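PDB 2B9Y: putative aminooxidase from Propionibacterium acnes, which probably isomerises the double bonds of polyunsaturated fatty acids with the help of a bound FAD, on a fold shared with flavin-containing amine oxidoreductases. Local coordinates for residues R87-H92 / P292-Y297; D159-P164 / Y180-L185; Y170-N175 / Y328-H333. One frame throughout, in Å; residues are numbered along the deposited sequence.

Contact 1. Residues R87-H92 / P292-Y297; sequences RREFLH and PTISGY. With BU1 (1,4-butanediol), chain G.
Strands 88-91 and 295-297 run parallel, R88 beside S295, E89 beside G296 and F90 beside Y297, and four backbone hydrogen bonds join them. S295 N gives to R87 O over 3.1 Å in a rather bent bond. The other three, E89 N to S295 O, Y297 N to E89 O and L91 N to Y297 O, are short and nearly straight.

Apolar packing gathers R88, F90 and Y297 on one face: R88 CB meets the Y297 ring obliquely, 3.7 Å from Y297 CE2, and Y297 CB lies 3.9 Å from F90 CD1. The R88 guanidinium, Y297 CE2 at its edge and the planes almost perpendicular, bonds through NH2 to F193 O.

On the other face E89, CG between backbone N and carbonyl carbon (chi1 70°) and extended beyond, sets its carboxylate CD 3.4 Å from the I294 CG2 methyl.

Two waters and a butanediol add polar links. One water donates to E89 OE2 and I294 O; the other accepts from R87 N and lies 2.8 Å from S295 OG, which also accepts from H315 N and bonds weakly to butanediol O5. The pair forms the parallel step of an otherwise antiparallel mixed sheet, consistent with the substrate domain of amine oxidase-like flavoproteins.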
loop_
_atom_site.group_PDB
_atom_site.type_symbol
_atom_site.label_atom_id
_atom_site.label_comp_id
_atom_site.label_asym_id
_atom_site.label_seq_id
_atom_site.Cartn_x
_atom_site.Cartn_y
_atom_site.Cartn_z
ATOM N N ARG A 87 -15.335 9.848 8.516
ATOM C CA ARG A 87 -16.599 9.268 8.982
ATOM C C ARG A 87 -17.219 8.460 7.862
ATOM O O ARG A 87 -17.042 8.777 6.702
ATOM C CB ARG A 87 -17.560 10.367 9.402
ATOM C CG ARG A 87 -17.055 11.259 10.537
ATOM C CD ARG A 87 -18.109 12.296 10.864
ATOM N NE ARG A 87 -17.588 13.422 11.628
ATOM C CZ ARG A 87 -17.504 13.463 12.956
ATOM N NH1 ARG A 87 -17.893 12.417 13.709
ATOM N NH2 ARG A 87 -17.023 14.560 13.542
ATOM N N ARG A 88 -17.932 7.403 8.214
ATOM C CA ARG A 88 -18.455 6.455 7.230
ATOM C C ARG A 88 -19.900 6.031 7.530
ATOM O O ARG A 88 -20.310 5.927 8.678
ATOM C CB ARG A 88 -17.580 5.175 7.190
ATOM C CG ARG A 88 -17.526 4.433 8.531
ATOM C CD ARG A 88 -16.749 3.158 8.447
ATOM N NE ARG A 88 -15.307 3.396 8.606
ATOM C CZ ARG A 88 -14.581 3.168 9.713
ATOM N NH1 ARG A 88 -15.117 2.666 10.833
ATOM N NH2 ARG A 88 -13.287 3.451 9.687
ATOM N N GLU A 89 -20.635 5.772 6.459
ATOM C CA GLU A 89 -21.853 4.967 6.507
ATOM C C GLU A 89 -21.682 3.772 5.585
ATOM O O GLU A 89 -20.799 3.764 4.712
ATOM C CB GLU A 89 -23.063 5.778 6.076
ATOM C CG GLU A 89 -23.073 6.119 4.611
ATOM C CD GLU A 89 -24.187 7.050 4.230
ATOM O OE1 GLU A 89 -25.031 7.402 5.090
ATOM O OE2 GLU A 89 -24.196 7.455 3.053
ATOM N N PHE A 90 -22.546 2.778 5.785
ATOM C CA PHE A 90 -22.621 1.611 4.919
ATOM C C PHE A 90 -23.827 1.640 4.005
ATOM O O PHE A 90 -24.952 1.931 4.429
ATOM C CB PHE A 90 -22.616 0.328 5.757
ATOM C CG PHE A 90 -21.331 0.112 6.455
ATOM C CD1 PHE A 90 -20.325 -0.611 5.861
ATOM C CD2 PHE A 90 -21.093 0.709 7.677
ATOM C CE1 PHE A 90 -19.113 -0.777 6.499
ATOM C CE2 PHE A 90 -19.900 0.560 8.303
ATOM C CZ PHE A 90 -18.906 -0.194 7.719
ATOM N N LEU A 91 -23.575 1.313 2.744
ATOM C CA LEU A 91 -24.605 1.201 1.743
ATOM C C LEU A 91 -24.638 -0.220 1.184
ATOM O O LEU A 91 -23.594 -0.873 1.010
ATOM C CB LEU A 91 -24.354 2.184 0.594
ATOM C CG LEU A 91 -24.137 3.663 0.921
ATOM C CD1 LEU A 91 -24.127 4.510 -0.385
ATOM C CD2 LEU A 91 -25.222 4.181 1.893
ATOM N N HIS A 92 -25.861 -0.677 0.917
ATOM C CA HIS A 92 -26.097 -1.857 0.117
ATOM C C HIS A 92 -25.896 -1.502 -1.329
ATOM O O HIS A 92 -25.837 -0.334 -1.692
ATOM C CB HIS A 92 -27.519 -2.422 0.349
ATOM C CG HIS A 92 -27.627 -3.217 1.602
ATOM N ND1 HIS A 92 -26.895 -4.367 1.803
ATOM C CD2 HIS A 92 -28.347 -3.022 2.733
ATOM C CE1 HIS A 92 -27.165 -4.851 3.004
ATOM N NE2 HIS A 92 -28.042 -4.055 3.589
ATOM N N PRO A 292 -22.527 14.078 -0.955
ATOM C CA PRO A 292 -22.656 13.251 0.247
ATOM C C PRO A 292 -22.321 14.018 1.514
ATOM O O PRO A 292 -21.640 15.039 1.460
ATOM C CB PRO A 292 -21.673 12.108 0.013
ATOM C CG PRO A 292 -20.756 12.560 -1.024
ATOM C CD PRO A 292 -21.518 13.555 -1.877
ATOM N N THR A 293 -22.840 13.539 2.634
ATOM C CA THR A 293 -22.613 14.138 3.934
ATOM C C THR A 293 -21.606 13.334 4.734
ATOM O O THR A 293 -21.334 13.652 5.898
ATOM C CB THR A 293 -23.935 14.201 4.751
ATOM O OG1 THR A 293 -24.423 12.872 4.993
ATOM C CG2 THR A 293 -24.988 14.998 3.995
ATOM N N ILE A 294 -21.075 12.279 4.119
ATOM C CA ILE A 294 -20.308 11.269 4.837
ATOM C C ILE A 294 -19.725 10.306 3.814
ATOM O O ILE A 294 -20.260 10.159 2.716
ATOM C CB ILE A 294 -21.212 10.519 5.900
ATOM C CG1 ILE A 294 -20.353 9.732 6.897
ATOM C CG2 ILE A 294 -22.298 9.645 5.227
ATOM C CD1 ILE A 294 -21.109 9.284 8.143
ATOM N N SER A 295 -18.620 9.642 4.152
ATOM C CA SER A 295 -18.076 8.610 3.239
ATOM C C SER A 295 -18.998 7.384 3.206
ATOM O O SER A 295 -19.669 7.071 4.176
ATOM C CB SER A 295 -16.628 8.200 3.608
ATOM O OG SER A 295 -15.735 9.314 3.539
ATOM N N GLY A 296 -19.008 6.694 2.081
ATOM C CA GLY A 296 -19.794 5.484 1.943
ATOM C C GLY A 296 -18.967 4.265 1.597
ATOM O O GLY A 296 -18.153 4.331 0.696
ATOM N N TYR A 297 -19.193 3.169 2.333
ATOM C CA TYR A 297 -18.649 1.855 2.046
ATOM C C TYR A 297 -19.759 0.934 1.577
ATOM O O TYR A 297 -20.877 0.970 2.124
ATOM C CB TYR A 297 -18.024 1.238 3.291
ATOM C CG TYR A 297 -16.702 1.810 3.677
ATOM C CD1 TYR A 297 -15.536 1.084 3.530
ATOM C CD2 TYR A 297 -16.614 3.097 4.206
ATOM C CE1 TYR A 297 -14.300 1.626 3.902
ATOM C CE2 TYR A 297 -15.409 3.641 4.560
ATOM C CZ TYR A 297 -14.240 2.904 4.414
ATOM O OH TYR A 297 -13.029 3.481 4.786
HETATM C C1 BU1 G . -12.509 6.044 3.165
HETATM C C2 BU1 G . -11.797 6.085 1.805
HETATM C C3 BU1 G . -11.025 4.780 1.613
HETATM C C4 BU1 G . -10.360 4.640 0.238
HETATM O O5 BU1 G . -13.071 7.283 3.639
HETATM O O6 BU1 G . -9.053 4.002 0.291
HETATM O O HOH W 1 -15.196 10.931 5.753
HETATM O O HOH W 2 -22.553 9.016 1.664
#

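Contact 2. Residues D159-P164 / Y180-L185; sequences DLWINP and YVLKYL. With BU1 (1,4-butanediol), chain H.
The indole of W161 meets the end of helix 178-184 with its pyrrole edge, where L185 O lies in the ring plane. Obliquely to the same ring come V181 CG1, 3.6 Å from W161 CD1, and L182 CD2, while L185 CB closes on NE1. The phenol of Y184 carries L185 CG over the centre of one face, 3.6 Å above the plane, and has P164 O at its edge.

Both edge partners are hydrogen-bonded. W161 NE1 donates to L185 O over 2.9 Å, with the donor in the carbonyl plane on a lone pair and 156° at the hydrogen. The Y184 hydroxyl donates to P164 O at 2.6 Å, tilted slightly from that carbonyl's plane. Each segment thus supplies an aromatic side-chain donor (indole N-H, phenol O-H) to a carbonyl of the other, and both buried carbonyls are satisfied across the interface. Y184 reaches P164 because its CG stands opposite the backbone N, chi1 157°.

Between the two bonds L185 packs its methyls on the P164 ring, CD1 3.7 Å from P164 CG. F145 meets the W161 ring, and M190 of helix 187-195 touches W161 and P164. The contact is a buried junction between the region of W161 to P164 and the C-terminal end of helix 178-184, in the helical part of this flavoenzyme fold, with the Y184 side chain about 6 Å from the FAD (nearest atoms).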
loop_
_atom_site.group_PDB
_atom_site.type_symbol
_atom_site.label_atom_id
_atom_site.label_comp_id
_atom_site.label_asym_id
_atom_site.label_seq_id
_atom_site.Cartn_x
_atom_site.Cartn_y
_atom_site.Cartn_z
ATOM N N ASP A 159 -16.187 -9.864 8.149
ATOM C CA ASP A 159 -17.044 -8.677 7.999
ATOM C C ASP A 159 -16.348 -7.416 8.501
ATOM O O ASP A 159 -16.516 -6.355 7.921
ATOM C CB ASP A 159 -18.399 -8.819 8.731
ATOM C CG ASP A 159 -19.318 -9.800 8.079
ATOM O OD1 ASP A 159 -18.794 -10.744 7.441
ATOM O OD2 ASP A 159 -20.566 -9.621 8.211
ATOM N N LEU A 160 -15.584 -7.528 9.587
ATOM C CA LEU A 160 -14.858 -6.370 10.101
ATOM C C LEU A 160 -13.606 -6.077 9.263
ATOM O O LEU A 160 -13.288 -4.918 8.978
ATOM C CB LEU A 160 -14.450 -6.587 11.556
ATOM C CG LEU A 160 -14.064 -5.338 12.357
ATOM C CD1 LEU A 160 -15.326 -4.409 12.570
ATOM C CD2 LEU A 160 -13.366 -5.708 13.697
ATOM N N TRP A 161 -12.886 -7.135 8.917
ATOM C CA TRP A 161 -11.594 -7.004 8.240
ATOM C C TRP A 161 -11.732 -6.570 6.792
ATOM O O TRP A 161 -10.844 -5.936 6.269
ATOM C CB TRP A 161 -10.802 -8.325 8.330
ATOM C CG TRP A 161 -9.678 -8.274 9.302
ATOM C CD1 TRP A 161 -8.384 -7.953 9.025
ATOM C CD2 TRP A 161 -9.746 -8.501 10.713
ATOM N NE1 TRP A 161 -7.642 -7.970 10.172
ATOM C CE2 TRP A 161 -8.453 -8.310 11.225
ATOM C CE3 TRP A 161 -10.779 -8.833 11.593
ATOM C CZ2 TRP A 161 -8.160 -8.447 12.578
ATOM C CZ3 TRP A 161 -10.493 -8.976 12.933
ATOM C CH2 TRP A 161 -9.194 -8.789 13.418
ATOM N N ILE A 162 -12.839 -6.922 6.138
ATOM C CA ILE A 162 -12.966 -6.698 4.686
ATOM C C ILE A 162 -12.955 -5.205 4.321
ATOM O O ILE A 162 -12.310 -4.826 3.368
ATOM C CB ILE A 162 -14.212 -7.422 4.080
ATOM C CG1 ILE A 162 -14.089 -7.522 2.538
ATOM C CG2 ILE A 162 -15.481 -6.751 4.511
ATOM C CD1 ILE A 162 -15.136 -8.386 1.844
ATOM N N ASN A 163 -13.640 -4.373 5.107
ATOM C CA ASN A 163 -13.867 -2.976 4.758
ATOM C C ASN A 163 -12.599 -2.147 4.528
ATOM O O ASN A 163 -12.490 -1.502 3.492
ATOM C CB ASN A 163 -14.771 -2.291 5.794
ATOM C CG ASN A 163 -16.147 -2.954 5.903
ATOM O OD1 ASN A 163 -16.760 -3.301 4.903
ATOM N ND2 ASN A 163 -16.615 -3.140 7.130
ATOM N N PRO A 164 -11.627 -2.186 5.469
ATOM C CA PRO A 164 -10.330 -1.515 5.230
ATOM C C PRO A 164 -9.291 -2.333 4.401
ATOM O O PRO A 164 -8.139 -1.930 4.297
ATOM C CB PRO A 164 -9.812 -1.274 6.650
ATOM C CG PRO A 164 -10.349 -2.425 7.422
ATOM C CD PRO A 164 -11.664 -2.819 6.804
ATOM N N TYR A 180 -0.323 -11.267 4.674
ATOM C CA TYR A 180 -0.420 -9.867 4.285
ATOM C C TYR A 180 -1.476 -9.124 5.097
ATOM O O TYR A 180 -1.227 -8.058 5.658
ATOM C CB TYR A 180 -0.771 -9.773 2.800
ATOM C CG TYR A 180 0.307 -10.290 1.894
ATOM C CD1 TYR A 180 1.529 -9.614 1.791
ATOM C CD2 TYR A 180 0.120 -11.437 1.125
ATOM C CE1 TYR A 180 2.543 -10.078 0.946
ATOM C CE2 TYR A 180 1.145 -11.907 0.262
ATOM C CZ TYR A 180 2.347 -11.215 0.187
ATOM O OH TYR A 180 3.357 -11.626 -0.641
ATOM N N VAL A 181 -2.669 -9.705 5.129
ATOM C CA VAL A 181 -3.839 -9.078 5.728
ATOM C C VAL A 181 -3.558 -8.664 7.175
ATOM O O VAL A 181 -3.886 -7.553 7.596
ATOM C CB VAL A 181 -5.055 -10.049 5.692
ATOM C CG1 VAL A 181 -6.270 -9.449 6.457
ATOM C CG2 VAL A 181 -5.406 -10.419 4.241
ATOM N N LEU A 182 -2.922 -9.572 7.906
ATOM C CA LEU A 182 -2.737 -9.430 9.330
ATOM C C LEU A 182 -1.462 -8.675 9.714
ATOM O O LEU A 182 -1.290 -8.297 10.870
ATOM C CB LEU A 182 -2.760 -10.817 9.993
ATOM C CG LEU A 182 -4.119 -11.527 9.948
ATOM C CD1 LEU A 182 -3.939 -12.983 10.382
ATOM C CD2 LEU A 182 -5.214 -10.754 10.821
ATOM N N LYS A 183 -0.582 -8.464 8.746
ATOM C CA LYS A 183 0.533 -7.551 8.940
ATOM C C LYS A 183 0.068 -6.096 8.798
ATOM O O LYS A 183 0.552 -5.214 9.515
ATOM C CB LYS A 183 1.683 -7.879 7.975
ATOM C CG LYS A 183 2.498 -9.072 8.467
ATOM C CD LYS A 183 3.602 -9.511 7.508
ATOM C CE LYS A 183 4.295 -10.822 8.015
ATOM N NZ LYS A 183 4.839 -10.727 9.387
ATOM N N TYR A 184 -0.866 -5.851 7.882
ATOM C CA TYR A 184 -1.479 -4.535 7.760
ATOM C C TYR A 184 -2.535 -4.395 8.834
ATOM O O TYR A 184 -2.357 -3.624 9.772
ATOM C CB TYR A 184 -2.053 -4.352 6.356
ATOM C CG TYR A 184 -3.149 -3.323 6.189
ATOM C CD1 TYR A 184 -3.134 -2.097 6.861
ATOM C CD2 TYR A 184 -4.200 -3.580 5.321
ATOM C CE1 TYR A 184 -4.178 -1.170 6.663
ATOM C CE2 TYR A 184 -5.214 -2.683 5.125
ATOM C CZ TYR A 184 -5.211 -1.485 5.779
ATOM O OH TYR A 184 -6.270 -0.632 5.537
ATOM N N LEU A 185 -3.611 -5.175 8.735
ATOM C CA LEU A 185 -4.643 -5.136 9.745
ATOM C C LEU A 185 -4.345 -6.130 10.871
ATOM O O LEU A 185 -5.039 -7.140 11.056
ATOM C CB LEU A 185 -6.026 -5.342 9.123
ATOM C CG LEU A 185 -6.489 -4.217 8.179
ATOM C CD1 LEU A 185 -7.530 -4.742 7.172
ATOM C CD2 LEU A 185 -7.031 -3.049 8.995
HETATM C C1 BU1 H . -19.789 -5.266 13.373
HETATM C C2 BU1 H . -19.711 -5.812 11.958
HETATM C C3 BU1 H . -18.676 -5.008 11.195
HETATM C C4 BU1 H . -19.154 -4.614 9.820
HETATM O O5 BU1 H . -20.680 -6.077 14.129
HETATM O O6 BU1 H . -18.665 -3.305 9.578
#

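Contact 3. Residues Y170-N175 / Y328-H333; sequences YGHFDN and YLLRNH. With BU1 (1,4-butanediol), chain G.
H333 NE2 donates to D174 OD1 over 2.8 Å, a direct hydrogen bond linking 170-175 to 328-333. The carboxylate oxygen receives it on its syn lone pair, the acceptor lies within 2° of the imidazole plane, and the bond is fairly straight at 158°. Carboxylate and ring are turned only 31° apart. D174 OD2 is occupied too: N175 ND2 reaches it at 3.0 Å from above the carboxylate plane, a side-chain bond between neighbours that would help to restrain the rotation of the carboxylate. In D174 and N175 alike CG is tucked between backbone N and carbonyl carbon, which brings both polar ends round to the histidine. On the far side of the H333 ring, ND1 accepts from D335 N, so both ring nitrogens are engaged.

The second imidazole, H172, lies obliquely to H333, with ring centres 5.0 Å apart. Its ND1 is 3.4 Å from H333 CD2, at the edge of that ring. A water in the H172 plane bonds to ND1 and donates to N332 O, a bridge between the segments.

L330 CD1 packs 3.7 Å from G171 N and 3.9 Å from H172 CE1. G171, directly after helix 166-170, has a positive phi that favours glycine. The other segment ends strand 325-330 of the mixed sheet, and Y170 and Y328 touch the FAD. With ND1 accepting a backbone N-H and NE2 donating to an aspartate, H333 is consistent with the neutral NE2-H form, the carboxylate favouring the proton on NE2.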
loop_
_atom_site.group_PDB
_atom_site.type_symbol
_atom_site.label_atom_id
_atom_site.label_comp_id
_atom_site.label_asym_id
_atom_site.label_seq_id
_atom_site.Cartn_x
_atom_site.Cartn_y
_atom_site.Cartn_z
ATOM N N TYR A 170 -6.791 -3.976 -1.845
ATOM C CA TYR A 170 -5.819 -5.016 -1.578
ATOM C C TYR A 170 -6.269 -6.405 -2.033
ATOM O O TYR A 170 -5.581 -7.381 -1.798
ATOM C CB TYR A 170 -5.454 -5.014 -0.108
ATOM C CG TYR A 170 -4.753 -3.757 0.327
ATOM C CD1 TYR A 170 -3.490 -3.438 -0.158
ATOM C CD2 TYR A 170 -5.324 -2.898 1.253
ATOM C CE1 TYR A 170 -2.816 -2.279 0.267
ATOM C CE2 TYR A 170 -4.657 -1.749 1.686
ATOM C CZ TYR A 170 -3.415 -1.447 1.192
ATOM O OH TYR A 170 -2.781 -0.305 1.631
ATOM N N GLY A 171 -7.416 -6.487 -2.686
ATOM C CA GLY A 171 -7.925 -7.757 -3.156
ATOM C C GLY A 171 -8.775 -8.519 -2.166
ATOM O O GLY A 171 -9.239 -7.981 -1.156
ATOM N N HIS A 172 -8.945 -9.795 -2.462
ATOM C CA HIS A 172 -10.044 -10.567 -1.951
ATOM C C HIS A 172 -9.589 -11.742 -1.111
ATOM O O HIS A 172 -8.576 -12.363 -1.402
ATOM C CB HIS A 172 -10.913 -11.018 -3.114
ATOM C CG HIS A 172 -11.650 -9.900 -3.765
ATOM N ND1 HIS A 172 -11.106 -9.131 -4.768
ATOM C CD2 HIS A 172 -12.890 -9.412 -3.549
ATOM C CE1 HIS A 172 -11.989 -8.229 -5.157
ATOM N NE2 HIS A 172 -13.077 -8.370 -4.425
ATOM N N PHE A 173 -10.344 -11.998 -0.042
ATOM C CA PHE A 173 -9.955 -12.941 0.997
ATOM C C PHE A 173 -9.977 -14.401 0.537
ATOM O O PHE A 173 -9.366 -15.243 1.177
ATOM C CB PHE A 173 -10.846 -12.791 2.234
ATOM C CG PHE A 173 -10.640 -11.509 3.033
ATOM C CD1 PHE A 173 -11.667 -11.042 3.844
ATOM C CD2 PHE A 173 -9.445 -10.804 3.015
ATOM C CE1 PHE A 173 -11.522 -9.903 4.600
ATOM C CE2 PHE A 173 -9.288 -9.643 3.775
ATOM C CZ PHE A 173 -10.328 -9.196 4.569
ATOM N N ASP A 174 -10.656 -14.700 -0.569
ATOM C CA ASP A 174 -10.618 -16.040 -1.143
ATOM C C ASP A 174 -9.214 -16.399 -1.617
ATOM O O ASP A 174 -8.926 -17.559 -1.785
ATOM C CB ASP A 174 -11.621 -16.201 -2.291
ATOM C CG ASP A 174 -11.287 -15.315 -3.481
ATOM O OD1 ASP A 174 -11.794 -14.185 -3.554
ATOM O OD2 ASP A 174 -10.457 -15.729 -4.319
ATOM N N ASN A 175 -8.340 -15.417 -1.851
ATOM C CA ASN A 175 -7.048 -15.718 -2.432
ATOM C C ASN A 175 -5.858 -15.044 -1.762
ATOM O O ASN A 175 -4.779 -15.611 -1.716
ATOM C CB ASN A 175 -7.085 -15.502 -3.956
ATOM C CG ASN A 175 -7.170 -14.057 -4.342
ATOM O OD1 ASN A 175 -6.174 -13.344 -4.284
ATOM N ND2 ASN A 175 -8.350 -13.615 -4.779
ATOM N N TYR A 328 -13.408 4.378 -5.545
ATOM C CA TYR A 328 -12.388 3.316 -5.499
ATOM C C TYR A 328 -13.013 1.994 -5.968
ATOM O O TYR A 328 -14.067 1.586 -5.472
ATOM C CB TYR A 328 -11.849 3.148 -4.062
ATOM C CG TYR A 328 -11.276 4.407 -3.549
ATOM C CD1 TYR A 328 -9.930 4.670 -3.677
ATOM C CD2 TYR A 328 -12.099 5.390 -2.980
ATOM C CE1 TYR A 328 -9.400 5.877 -3.236
ATOM C CE2 TYR A 328 -11.587 6.574 -2.553
ATOM C CZ TYR A 328 -10.249 6.824 -2.669
ATOM O OH TYR A 328 -9.740 8.011 -2.225
ATOM N N LEU A 329 -12.352 1.352 -6.922
ATOM C CA LEU A 329 -12.810 0.084 -7.478
ATOM C C LEU A 329 -11.621 -0.775 -7.917
ATOM O O LEU A 329 -10.555 -0.258 -8.253
ATOM C CB LEU A 329 -13.788 0.329 -8.626
ATOM C CG LEU A 329 -13.216 0.924 -9.923
ATOM C CD1 LEU A 329 -12.640 -0.163 -10.883
ATOM C CD2 LEU A 329 -14.317 1.752 -10.629
ATOM N N LEU A 330 -11.823 -2.096 -7.900
ATOM C CA LEU A 330 -10.813 -3.063 -8.388
ATOM C C LEU A 330 -11.197 -3.620 -9.765
ATOM O O LEU A 330 -12.378 -3.851 -10.042
ATOM C CB LEU A 330 -10.606 -4.202 -7.388
ATOM C CG LEU A 330 -9.681 -3.903 -6.209
ATOM C CD1 LEU A 330 -9.797 -4.965 -5.063
ATOM C CD2 LEU A 330 -8.229 -3.781 -6.720
ATOM N N ARG A 331 -10.182 -3.828 -10.603
ATOM C CA ARG A 331 -10.350 -4.253 -12.007
ATOM C C ARG A 331 -9.909 -5.694 -12.255
ATOM O O ARG A 331 -10.100 -6.216 -13.341
ATOM C CB ARG A 331 -9.548 -3.323 -12.941
ATOM C CG ARG A 331 -10.034 -1.834 -12.940
ATOM C CD ARG A 331 -9.240 -0.940 -13.895
ATOM N NE ARG A 331 -9.105 -1.598 -15.195
ATOM C CZ ARG A 331 -8.108 -1.420 -16.052
ATOM N NH1 ARG A 331 -7.125 -0.565 -15.795
ATOM N NH2 ARG A 331 -8.112 -2.095 -17.193
ATOM N N ASN A 332 -9.341 -6.338 -11.247
ATOM C CA ASN A 332 -8.861 -7.688 -11.393
ATOM C C ASN A 332 -9.171 -8.613 -10.206
ATOM O O ASN A 332 -9.384 -8.190 -9.059
ATOM C CB ASN A 332 -7.351 -7.683 -11.642
ATOM C CG ASN A 332 -6.559 -7.300 -10.407
ATOM O OD1 ASN A 332 -6.625 -6.169 -9.943
ATOM N ND2 ASN A 332 -5.804 -8.258 -9.863
ATOM N N HIS A 333 -9.163 -9.892 -10.521
ATOM C CA HIS A 333 -9.314 -10.966 -9.554
ATOM C C HIS A 333 -8.765 -12.229 -10.240
ATOM O O HIS A 333 -9.029 -12.443 -11.433
ATOM C CB HIS A 333 -10.789 -11.165 -9.163
ATOM C CG HIS A 333 -10.982 -12.110 -8.018
ATOM N ND1 HIS A 333 -10.893 -13.479 -8.158
ATOM C CD2 HIS A 333 -11.237 -11.885 -6.709
ATOM C CE1 HIS A 333 -11.080 -14.055 -6.985
ATOM N NE2 HIS A 333 -11.293 -13.107 -6.090
HETATM C C1 BU1 G . -12.509 6.044 3.165
HETATM C C2 BU1 G . -11.797 6.085 1.805
HETATM C C3 BU1 G . -11.025 4.780 1.613
HETATM C C4 BU1 G . -10.360 4.640 0.238
HETATM O O5 BU1 G . -13.071 7.283 3.639
HETATM O O6 BU1 G . -9.053 4.002 0.291
HETATM O O HOH W 3 -8.709 -8.881 -6.562
#

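Overall arrangement
Contacts 2 and 3 are buried and lie nearer the centre of the chain; contact 1, its centre about 22 Å from the centre of the chain, is only partly buried. Contacts 1 and 3 involve strands of the same mixed sheet, yet contact 1 is built from backbone bonds between strands, whereas contact 3 ties two loops, one following a strand, through an aspartate–histidine bond and a water. Contact 2 joins helical regions by side chain-to-carbonyl bonds and leucine packing. Contacts 2 and 3 adjoin: F173 packs on W161 and I162, and Y170 meets Y184. Contact 1 reaches contact 2 where F90 and Y297 touch N163, while one butanediol touches both Y297 and Y328, spanning contacts 1 and 3.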